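Local coordinates for putative polysaccharide binding proteins (DUF1812) (Bacteroides thetaiotaomicron VPI-5482, PDB 3GF8), which is a putative lipid-anchored outer-membrane protein of the FimB/Mfa2 family, probably serving in the assembly or anchoring of fimbriae, at residues 19-24 and 140-145; 86-91 and 119-124; 223-228 and 235-240. One frame throughout, in Å; residues are numbered along the deposited sequence.

Interaction 1 (19-24 and 140-145)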
loop_
_atom_site.group_PDB
_atom_site.type_symbol
_atom_site.label_atom_id
_atom_site.label_comp_id
_atom_site.label_asym_id
_atom_site.label_seq_id
_atom_site.Cartn_x
_atom_site.Cartn_y
_atom_site.Cartn_z
ATOM N N LYS A 19 0.244 -8.655 -20.264
ATOM C CA LYS A 19 0.473 -9.547 -19.154
ATOM C C LYS A 19 0.687 -8.657 -17.938
ATOM O O LYS A 19 1.432 -7.674 -18.018
ATOM C CB LYS A 19 1.728 -10.367 -19.433
ATOM C CG LYS A 19 2.182 -11.305 -18.312
ATOM C CD LYS A 19 3.192 -12.319 -18.834
ATOM C CE LYS A 19 3.463 -13.465 -17.843
ATOM N NZ LYS A 19 4.026 -12.950 -16.570
ATOM N N PHE A 20 0.016 -8.973 -16.831
ATOM C CA PHE A 20 0.252 -8.264 -15.565
ATOM C C PHE A 20 1.069 -9.142 -14.647
ATOM O O PHE A 20 0.794 -10.350 -14.511
ATOM C CB PHE A 20 -1.063 -7.936 -14.869
ATOM C CG PHE A 20 -1.966 -7.047 -15.669
ATOM C CD1 PHE A 20 -2.810 -7.583 -16.639
ATOM C CD2 PHE A 20 -1.950 -5.682 -15.475
ATOM C CE1 PHE A 20 -3.647 -6.754 -17.368
ATOM C CE2 PHE A 20 -2.763 -4.862 -16.210
ATOM C CZ PHE A 20 -3.614 -5.407 -17.160
ATOM N N LYS A 21 2.085 -8.572 -14.007
ATOM C CA LYS A 21 2.817 -9.374 -12.992
ATOM C C LYS A 21 2.897 -8.653 -11.674
ATOM O O LYS A 21 2.916 -7.423 -11.652
ATOM C CB LYS A 21 4.208 -9.771 -13.485
ATOM C CG LYS A 21 5.220 -8.627 -13.768
ATOM C CD LYS A 21 6.596 -9.233 -14.134
ATOM C CE LYS A 21 7.681 -8.228 -14.274
ATOM N NZ LYS A 21 7.970 -7.607 -12.989
ATOM N N TYR A 22 2.959 -9.439 -10.588
ATOM C CA TYR A 22 3.151 -8.946 -9.249
ATOM C C TYR A 22 4.237 -9.763 -8.574
ATOM O O TYR A 22 3.940 -10.655 -7.765
ATOM C CB TYR A 22 1.833 -8.978 -8.428
ATOM C CG TYR A 22 2.033 -8.615 -6.982
ATOM C CD1 TYR A 22 2.840 -7.527 -6.600
ATOM C CD2 TYR A 22 1.468 -9.380 -5.981
ATOM C CE1 TYR A 22 3.044 -7.219 -5.221
ATOM C CE2 TYR A 22 1.663 -9.077 -4.645
ATOM C CZ TYR A 22 2.454 -8.012 -4.265
ATOM O OH TYR A 22 2.613 -7.765 -2.908
ATOM N N ASP A 23 5.491 -9.447 -8.913
ATOM C CA ASP A 23 6.637 -10.102 -8.315
ATOM C C ASP A 23 7.447 -9.158 -7.470
ATOM O O ASP A 23 8.410 -9.588 -6.800
ATOM C CB ASP A 23 7.529 -10.774 -9.370
ATOM C CG ASP A 23 8.141 -9.784 -10.384
ATOM O OD1 ASP A 23 7.920 -8.564 -10.325
ATOM O OD2 ASP A 23 8.820 -10.267 -11.298
ATOM N N TYR A 24 7.059 -7.879 -7.450
ATOM C CA TYR A 24 7.740 -6.896 -6.567
ATOM C C TYR A 24 7.275 -7.040 -5.077
ATOM O O TYR A 24 6.583 -6.191 -4.513
ATOM C CB TYR A 24 7.558 -5.484 -7.126
ATOM C CG TYR A 24 8.610 -4.495 -6.700
ATOM C CD1 TYR A 24 9.931 -4.654 -7.066
ATOM C CD2 TYR A 24 8.281 -3.381 -5.960
ATOM C CE1 TYR A 24 10.893 -3.744 -6.687
ATOM C CE2 TYR A 24 9.238 -2.466 -5.572
ATOM C CZ TYR A 24 10.542 -2.649 -5.956
ATOM O OH TYR A 24 11.505 -1.740 -5.574
ATOM N N THR A 140 2.991 -9.057 -26.864
ATOM C CA THR A 140 2.509 -9.009 -25.481
ATOM C C THR A 140 3.322 -8.007 -24.650
ATOM O O THR A 140 4.521 -8.183 -24.479
ATOM C CB THR A 140 2.603 -10.387 -24.834
ATOM O OG1 THR A 140 1.773 -11.303 -25.555
ATOM C CG2 THR A 140 2.173 -10.370 -23.351
ATOM N N GLU A 141 2.669 -6.996 -24.078
ATOM C CA GLU A 141 3.346 -6.074 -23.172
ATOM C C GLU A 141 3.176 -6.570 -21.722
ATOM O O GLU A 141 2.254 -7.332 -21.410
ATOM C CB GLU A 141 2.778 -4.669 -23.311
ATOM C CG GLU A 141 2.745 -4.140 -24.744
ATOM C CD GLU A 141 4.125 -3.831 -25.299
ATOM O OE1 GLU A 141 5.051 -3.512 -24.507
ATOM O OE2 GLU A 141 4.266 -3.904 -26.533
ATOM N N THR A 142 4.056 -6.140 -20.842
ATOM C CA THR A 142 3.954 -6.507 -19.428
ATOM C C THR A 142 3.764 -5.292 -18.515
ATOM O O THR A 142 4.588 -4.349 -18.516
ATOM C CB THR A 142 5.225 -7.239 -18.944
ATOM O OG1 THR A 142 5.518 -8.331 -19.815
ATOM C CG2 THR A 142 5.037 -7.752 -17.510
ATOM N N ILE A 143 2.716 -5.331 -17.710
ATOM C CA ILE A 143 2.532 -4.335 -16.648
ATOM C C ILE A 143 3.104 -4.853 -15.325
ATOM O O ILE A 143 2.819 -5.957 -14.891
ATOM C CB ILE A 143 1.073 -3.908 -16.477
ATOM C CG1 ILE A 143 0.605 -3.166 -17.743
ATOM C CG2 ILE A 143 0.949 -2.927 -15.299
ATOM C CD1 ILE A 143 1.231 -1.695 -17.855
ATOM N N ASN A 144 3.957 -4.037 -14.717
ATOM C CA ASN A 144 4.539 -4.361 -13.430
ATOM C C ASN A 144 3.781 -3.697 -12.263
ATOM O O ASN A 144 3.639 -2.482 -12.238
ATOM C CB ASN A 144 5.998 -3.948 -13.380
ATOM C CG ASN A 144 6.659 -4.414 -12.134
ATOM O OD1 ASN A 144 6.650 -5.595 -11.832
ATOM N ND2 ASN A 144 7.176 -3.479 -11.358
ATOM N N LEU A 145 3.341 -4.520 -11.311
ATOM C CA LEU A 145 2.452 -4.078 -10.227
ATOM C C LEU A 145 3.190 -3.910 -8.918
ATOM O O LEU A 145 3.980 -4.796 -8.507
ATOM C CB LEU A 145 1.309 -5.080 -10.002
ATOM C CG LEU A 145 0.325 -5.157 -11.151
ATOM C CD1 LEU A 145 -0.755 -6.275 -10.903
ATOM C CD2 LEU A 145 -0.259 -3.784 -11.363
HETATM O O HOH W 1 5.520 -6.635 -9.507
#
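Lys21 meets Asn144 across two parallel strands with its CG set between its own backbone N and carbonyl carbon (chi1 63°), while CG of Asn144 stands anti to its backbone N (chi1 -173°). The lysine chain then runs extended until chi4 turns NZ. That NZ donates to OD1 of Asn144 at 2.7 Å, coming from above the carbonyl plane, 48° out of it. It also makes a salt bridge to Asp23 OD1 at 2.8 Å, on the syn side of the carboxylate. Nearer the start of the pairing, Thr142 CG2 lies 3.8 Å from Lys21 CG.

Four backbone bonds, Lys19 N to Glu141 O the first and Leu145 N to Lys21 O the last, join strand 16-21 to strand 139-158. On the buried face Phe20 and Ile143 lie side by side, Phe20 CD2 3.6 Å from Ile143 CB. Past the paired residues, a water accepts from Tyr24 N and lies 2.6 Å from Leu145 O and 2.8 Å from Asn144 OD1. Asn144 ND2 is hydrogen-bonded to Glu127 of strand 124-133. One ammonium thus serves both an amide and a carboxylate, and its charge would tend to polarise the Asn144 carbonyl and offset the Asp23 charge.

Interaction 2 (86-91 and 119-124)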
loop_
_atom_site.group_PDB
_atom_site.type_symbol
_atom_site.label_atom_id
_atom_site.label_comp_id
_atom_site.label_asym_id
_atom_site.label_seq_id
_atom_site.Cartn_x
_atom_site.Cartn_y
_atom_site.Cartn_z
ATOM N N ARG A 86 -11.747 -0.848 -6.054
ATOM C CA ARG A 86 -13.207 -1.013 -6.019
ATOM C C ARG A 86 -13.800 0.113 -5.192
ATOM O O ARG A 86 -13.448 1.275 -5.419
ATOM C CB ARG A 86 -13.580 -2.400 -5.509
ATOM C CG ARG A 86 -13.090 -3.512 -6.444
ATOM C CD ARG A 86 -13.488 -4.862 -5.886
ATOM N NE ARG A 86 -12.941 -5.988 -6.628
ATOM C CZ ARG A 86 -13.531 -6.570 -7.660
ATOM N NH1 ARG A 86 -14.699 -6.134 -8.100
ATOM N NH2 ARG A 86 -12.940 -7.586 -8.272
ATOM N N ASP A 87 -14.633 -0.195 -4.207
ATOM C CA ASP A 87 -15.386 0.845 -3.515
ATOM C C ASP A 87 -14.625 1.789 -2.625
ATOM O O ASP A 87 -15.163 2.826 -2.283
ATOM C CB ASP A 87 -16.486 0.231 -2.686
ATOM C CG ASP A 87 -17.555 -0.381 -3.545
ATOM O OD1 ASP A 87 -17.790 0.157 -4.655
ATOM O OD2 ASP A 87 -18.151 -1.403 -3.127
ATOM N N SER A 88 -13.400 1.470 -2.240
ATOM C CA SER A 88 -12.669 2.358 -1.339
ATOM C C SER A 88 -12.121 3.588 -2.007
ATOM O O SER A 88 -11.808 4.580 -1.321
ATOM C CB SER A 88 -11.530 1.642 -0.640
ATOM O OG SER A 88 -12.020 0.544 0.101
ATOM N N TYR A 89 -12.039 3.562 -3.334
ATOM C CA TYR A 89 -11.285 4.570 -4.034
ATOM C C TYR A 89 -12.132 5.239 -5.095
ATOM O O TYR A 89 -12.922 4.574 -5.742
ATOM C CB TYR A 89 -10.087 3.908 -4.698
ATOM C CG TYR A 89 -9.375 2.933 -3.812
ATOM C CD1 TYR A 89 -8.518 3.383 -2.833
ATOM C CD2 TYR A 89 -9.542 1.565 -3.950
ATOM C CE1 TYR A 89 -7.836 2.519 -2.001
ATOM C CE2 TYR A 89 -8.842 0.681 -3.125
ATOM C CZ TYR A 89 -7.985 1.171 -2.149
ATOM O OH TYR A 89 -7.276 0.339 -1.268
ATOM N N ASP A 90 -11.950 6.553 -5.254
ATOM C CA ASP A 90 -12.400 7.268 -6.457
ATOM C C ASP A 90 -11.231 7.498 -7.356
ATOM O O ASP A 90 -10.236 8.101 -6.934
ATOM C CB ASP A 90 -13.012 8.635 -6.116
ATOM C CG ASP A 90 -14.321 8.502 -5.340
ATOM O OD1 ASP A 90 -15.225 7.728 -5.767
ATOM O OD2 ASP A 90 -14.427 9.151 -4.287
ATOM N N ILE A 91 -11.362 7.052 -8.597
ATOM C CA ILE A 91 -10.371 7.318 -9.624
ATOM C C ILE A 91 -11.035 8.322 -10.555
ATOM O O ILE A 91 -12.156 8.110 -10.989
ATOM C CB ILE A 91 -9.986 6.041 -10.400
ATOM C CG1 ILE A 91 -9.479 4.942 -9.427
ATOM C CG2 ILE A 91 -8.938 6.372 -11.479
ATOM C CD1 ILE A 91 -9.403 3.468 -10.040
ATOM N N ARG A 119 -10.916 -2.106 6.505
ATOM C CA ARG A 119 -9.852 -2.761 5.777
ATOM C C ARG A 119 -10.086 -2.518 4.301
ATOM O O ARG A 119 -11.043 -2.994 3.784
ATOM C CB ARG A 119 -9.755 -4.262 6.067
ATOM C CG ARG A 119 -8.576 -4.889 5.292
ATOM C CD ARG A 119 -8.322 -6.287 5.722
ATOM N NE ARG A 119 -9.472 -7.130 5.418
ATOM C CZ ARG A 119 -9.683 -8.366 5.890
ATOM N NH1 ARG A 119 -8.821 -8.963 6.713
ATOM N NH2 ARG A 119 -10.781 -9.011 5.522
HETATM N N MSE A 120 -9.235 -1.739 3.630
HETATM C CA MSE A 120 -9.402 -1.504 2.194
HETATM C C MSE A 120 -9.087 -2.745 1.368
HETATM O O MSE A 120 -8.156 -3.470 1.684
HETATM C CB MSE A 120 -8.474 -0.419 1.702
HETATM C CG MSE A 120 -8.951 0.928 1.976
HETATM SE SE MSE A 120 -8.031 1.563 3.502
HETATM C CE MSE A 120 -6.570 2.154 2.565
ATOM N N GLU A 121 -9.829 -2.954 0.286
ATOM C CA GLU A 121 -9.409 -3.917 -0.739
ATOM C C GLU A 121 -8.034 -3.491 -1.272
ATOM O O GLU A 121 -7.733 -2.263 -1.444
ATOM C CB GLU A 121 -10.454 -4.039 -1.856
ATOM C CG GLU A 121 -10.547 -2.856 -2.825
ATOM C CD GLU A 121 -11.422 -1.696 -2.367
ATOM O OE1 GLU A 121 -11.809 -1.632 -1.194
ATOM O OE2 GLU A 121 -11.738 -0.823 -3.210
ATOM N N THR A 122 -7.182 -4.491 -1.454
ATOM C CA THR A 122 -5.781 -4.278 -1.739
ATOM C C THR A 122 -5.648 -3.629 -3.100
ATOM O O THR A 122 -6.352 -4.005 -4.066
ATOM C CB THR A 122 -4.990 -5.580 -1.680
ATOM O OG1 THR A 122 -5.024 -6.047 -0.337
ATOM C CG2 THR A 122 -3.519 -5.382 -2.131
ATOM N N LEU A 123 -4.781 -2.611 -3.115
ATOM C CA LEU A 123 -4.577 -1.762 -4.254
ATOM C C LEU A 123 -3.156 -1.941 -4.822
ATOM O O LEU A 123 -2.180 -1.878 -4.062
ATOM C CB LEU A 123 -4.767 -0.304 -3.842
ATOM C CG LEU A 123 -4.645 0.694 -4.985
ATOM C CD1 LEU A 123 -5.833 0.516 -5.938
ATOM C CD2 LEU A 123 -4.580 2.106 -4.415
ATOM N N TRP A 124 -3.066 -2.175 -6.136
ATOM C CA TRP A 124 -1.768 -2.211 -6.837
ATOM C C TRP A 124 -1.692 -1.151 -7.928
ATOM O O TRP A 124 -2.682 -0.886 -8.625
ATOM C CB TRP A 124 -1.499 -3.578 -7.505
ATOM C CG TRP A 124 -1.300 -4.754 -6.596
ATOM C CD1 TRP A 124 -0.111 -5.263 -6.168
ATOM C CD2 TRP A 124 -2.321 -5.613 -6.058
ATOM N NE1 TRP A 124 -0.328 -6.374 -5.378
ATOM C CE2 TRP A 124 -1.672 -6.606 -5.288
ATOM C CE3 TRP A 124 -3.715 -5.629 -6.133
ATOM C CZ2 TRP A 124 -2.376 -7.596 -4.588
ATOM C CZ3 TRP A 124 -4.416 -6.627 -5.440
ATOM C CH2 TRP A 124 -3.736 -7.598 -4.689
#
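Arg86 to Tyr89 form a type I beta turn that directs two of its N-H groups, those of Arg86 and Ser88, to Glu121, a residue of the irregular 119-124 segment leading into strand 124-133. The turn's own closing bond, Tyr89 N to Arg86 O, is weak at 3.4 Å, and the nearest CA atoms across the contact, those of Ser88 and Met120, are 6.2 Å apart. No backbone-to-backbone bond crosses; each of the four hydrogen bonds has a side chain at one end or both.

Glu121 starts with CG between its backbone N and carbonyl carbon (chi1 73°) and bends again at chi2, which brings CD to the turn. OE2 accepts two backbone donors: Arg86 N at 2.8 Å on the anti lone pair, through a bent bond, and Ser88 N at 3.0 Å on the syn one, nearly straight at 167°. OE1 takes the hydroxyl of Ser88, with OG 2.5 Å away and 30° out of the carboxylate plane.

Tyr89 runs past Glu121 in the opposite direction, and its OH donates to the backbone O of Glu121 at 2.6 Å, almost in line with the carbonyl. Leu123 CD2 lies over one face of the ring, toward the rim; Ser88 CB covers the centre of the opposite face. Met120, a selenomethionine, crosses the tyrosine at about a right angle, its CB 3.3 Å from Tyr89 OH.

Outside the contact, the Arg86 guanidinium pairs with Glu57 and Asp37, and Leu106 packs on both Tyr89 and Leu123. The example illustrates how one carboxylate can join an irregular segment to a turn without strand pairing: three converging donors would stabilise its negative charge and fix its rotation.

Interaction 3 (223-228 and 235-240)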
loop_
_atom_site.group_PDB
_atom_site.type_symbol
_atom_site.label_atom_id
_atom_site.label_comp_id
_atom_site.label_asym_id
_atom_site.label_seq_id
_atom_site.Cartn_x
_atom_site.Cartn_y
_atom_site.Cartn_z
ATOM N N THR A 223 5.433 9.255 8.719
ATOM C CA THR A 223 4.186 8.615 9.123
ATOM C C THR A 223 4.226 8.194 10.568
ATOM O O THR A 223 5.138 7.509 11.013
ATOM C CB THR A 223 3.928 7.393 8.237
ATOM O OG1 THR A 223 3.924 7.828 6.871
ATOM C CG2 THR A 223 2.595 6.716 8.603
ATOM N N ARG A 224 3.221 8.612 11.306
ATOM C CA ARG A 224 3.218 8.464 12.750
ATOM C C ARG A 224 2.352 7.340 13.244
ATOM O O ARG A 224 1.254 7.175 12.731
ATOM C CB ARG A 224 2.658 9.746 13.386
ATOM C CG ARG A 224 3.587 10.949 13.260
ATOM C CD ARG A 224 3.307 11.940 14.360
ATOM N NE ARG A 224 2.122 12.712 14.062
ATOM C CZ ARG A 224 1.283 13.237 14.951
ATOM N NH1 ARG A 224 1.436 13.059 16.253
ATOM N NH2 ARG A 224 0.244 13.938 14.508
ATOM N N LEU A 225 2.809 6.629 14.291
ATOM C CA LEU A 225 1.939 5.753 15.072
ATOM C C LEU A 225 1.723 6.477 16.391
ATOM O O LEU A 225 2.687 6.801 17.092
ATOM C CB LEU A 225 2.559 4.372 15.304
ATOM C CG LEU A 225 1.851 3.449 16.313
ATOM C CD1 LEU A 225 0.436 3.047 15.808
ATOM C CD2 LEU A 225 2.681 2.192 16.634
ATOM N N VAL A 226 0.464 6.744 16.716
ATOM C CA VAL A 226 0.082 7.510 17.904
ATOM C C VAL A 226 -0.958 6.742 18.716
ATOM O O VAL A 226 -2.004 6.337 18.201
ATOM C CB VAL A 226 -0.536 8.877 17.536
ATOM C CG1 VAL A 226 -0.853 9.700 18.824
ATOM C CG2 VAL A 226 0.372 9.654 16.578
ATOM N N LEU A 227 -0.648 6.542 19.991
ATOM C CA LEU A 227 -1.550 5.964 20.963
ATOM C C LEU A 227 -2.031 7.048 21.929
ATOM O O LEU A 227 -1.241 7.853 22.420
ATOM C CB LEU A 227 -0.852 4.843 21.740
ATOM C CG LEU A 227 -0.850 3.462 21.106
ATOM C CD1 LEU A 227 -0.197 3.414 19.701
ATOM C CD2 LEU A 227 -0.162 2.517 22.050
ATOM N N THR A 228 -3.328 7.033 22.225
ATOM C CA THR A 228 -3.948 8.031 23.070
ATOM C C THR A 228 -4.748 7.333 24.144
ATOM O O THR A 228 -5.482 6.388 23.882
ATOM C CB THR A 228 -4.856 8.977 22.265
ATOM O OG1 THR A 228 -4.095 9.571 21.208
ATOM C CG2 THR A 228 -5.426 10.106 23.169
ATOM N N ARG A 235 -1.907 11.715 24.821
ATOM C CA ARG A 235 -1.084 10.916 23.931
ATOM C C ARG A 235 0.065 10.312 24.687
ATOM O O ARG A 235 0.856 11.051 25.251
ATOM C CB ARG A 235 -0.526 11.760 22.789
ATOM C CG ARG A 235 -1.510 11.978 21.663
ATOM C CD ARG A 235 -0.829 12.452 20.392
ATOM N NE ARG A 235 -0.541 13.875 20.421
ATOM C CZ ARG A 235 0.657 14.415 20.640
ATOM N NH1 ARG A 235 1.745 13.656 20.836
ATOM N NH2 ARG A 235 0.768 15.745 20.659
ATOM N N VAL A 236 0.184 8.983 24.678
ATOM C CA VAL A 236 1.206 8.283 25.467
ATOM C C VAL A 236 2.334 7.720 24.630
ATOM O O VAL A 236 3.333 7.268 25.178
ATOM C CB VAL A 236 0.590 7.126 26.288
ATOM C CG1 VAL A 236 -0.388 7.695 27.339
ATOM C CG2 VAL A 236 -0.117 6.135 25.379
ATOM N N PHE A 237 2.169 7.717 23.307
ATOM C CA PHE A 237 3.143 7.123 22.388
ATOM C C PHE A 237 2.969 7.776 21.021
ATOM O O PHE A 237 1.864 7.865 20.485
ATOM C CB PHE A 237 2.925 5.620 22.289
ATOM C CG PHE A 237 4.110 4.827 21.741
ATOM C CD1 PHE A 237 5.311 4.767 22.427
ATOM C CD2 PHE A 237 3.974 4.059 20.590
ATOM C CE1 PHE A 237 6.367 3.983 21.952
ATOM C CE2 PHE A 237 5.033 3.267 20.110
ATOM C CZ PHE A 237 6.220 3.241 20.781
ATOM N N ASP A 238 4.077 8.234 20.455
ATOM C CA ASP A 238 4.025 8.998 19.238
ATOM C C ASP A 238 5.341 8.851 18.521
ATOM O O ASP A 238 6.253 9.609 18.789
ATOM C CB ASP A 238 3.718 10.466 19.536
ATOM C CG ASP A 238 3.386 11.253 18.271
ATOM O OD1 ASP A 238 3.573 10.728 17.152
ATOM O OD2 ASP A 238 2.938 12.408 18.388
ATOM N N ILE A 239 5.415 7.881 17.601
ATOM C CA ILE A 239 6.671 7.559 16.946
ATOM C C ILE A 239 6.574 7.678 15.435
ATOM O O ILE A 239 5.479 7.780 14.835
ATOM C CB ILE A 239 7.268 6.189 17.417
ATOM C CG1 ILE A 239 6.336 4.994 17.150
ATOM C CG2 ILE A 239 7.524 6.235 18.916
ATOM C CD1 ILE A 239 6.484 4.356 15.808
ATOM N N ASN A 240 7.746 7.725 14.819
ATOM C CA ASN A 240 7.849 7.852 13.381
ATOM C C ASN A 240 8.032 6.443 12.888
ATOM O O ASN A 240 9.101 5.837 13.013
ATOM C CB ASN A 240 9.008 8.780 13.016
ATOM C CG ASN A 240 9.250 8.865 11.531
ATOM O OD1 ASN A 240 8.791 8.031 10.761
ATOM N ND2 ASN A 240 9.996 9.876 11.118
#
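Strands 224-229 and 235-240 form a beta hairpin with a classic bulge, at which Val236 and Phe237 both face Leu227. The bulge shifts the register by one residue, so that Thr228 pairs with Arg235. Leu227 N donates to Phe237 O and Leu227 O accepts from Val236 N, each at 2.9 Å, while Leu225 and Ile239 make the reciprocal bonds of the other hydrogen-bonded pair. Strand 235-240 is the outermost strand of a mixed sheet within this chain, and 170-176 flanks 224-229 on its other side.

The face bearing Leu225, Leu227, Phe237 and Ile239 is the tightly packed part. Leu227 CB touches Phe237 CB at 3.9 Å; Val236, partly exposed at the bulge, reaches the same Leu227 CB with its CG2 from beside this face. Leu225 CD2 comes to the edge of the Phe237 ring, near its plane, and Ile239 CG2 lies over one ring face toward its rim. Ile239 CD1 comes 4.0 Å from Leu225 CB. Phe154 and Phe156 of strand 139-158 touch Leu225, and Phe271 packs edge-to-face on Phe237.

On the other face, polar and more accessible, charged side chains span the strands and Val226 is the buried exception. Its CG2 lies 3.4 Å from Asp238 OD1, the two side chains pointing the same way. Asp238 has CG anti to its backbone N (chi1 -169°) and receives Arg224 at the edge of the guanidinium, the two planes 35° apart. NH1 of Arg224 makes weak hydrogen bonds to both OD1 and OD2 of Asp238, and the pair is a salt bridge, with NH1 2.7 Å from OD2. Arg235 completes the network by charge alone: its NH1 is 3.0 Å from Asp238 OD2, but that oxygen lies well out of the Arg235 guanidinium plane.

From the N terminus, the chain enters interaction 1 along strand 16-21, whose partner segment, 140-145, begins 116 residues after residue 24. Interaction 2 opens and closes within that long excursion, joining the turn leading into strand 89-91 to the segment leading into strand 124-133, with 27 residues between its segments. The two contacts touch: Tyr22 CZ approaches Trp124 NE1 at 3.4 Å, and Leu145 also packs on Trp124. Interaction 3 follows in series as a local hairpin, six residues lying between its segments. Its centre lies about 37 Å from that of interaction 1, on the opposite side of the chain's centre. Strand 139-158 links the distant regions, pairing with 16-21 and packing against the hairpin.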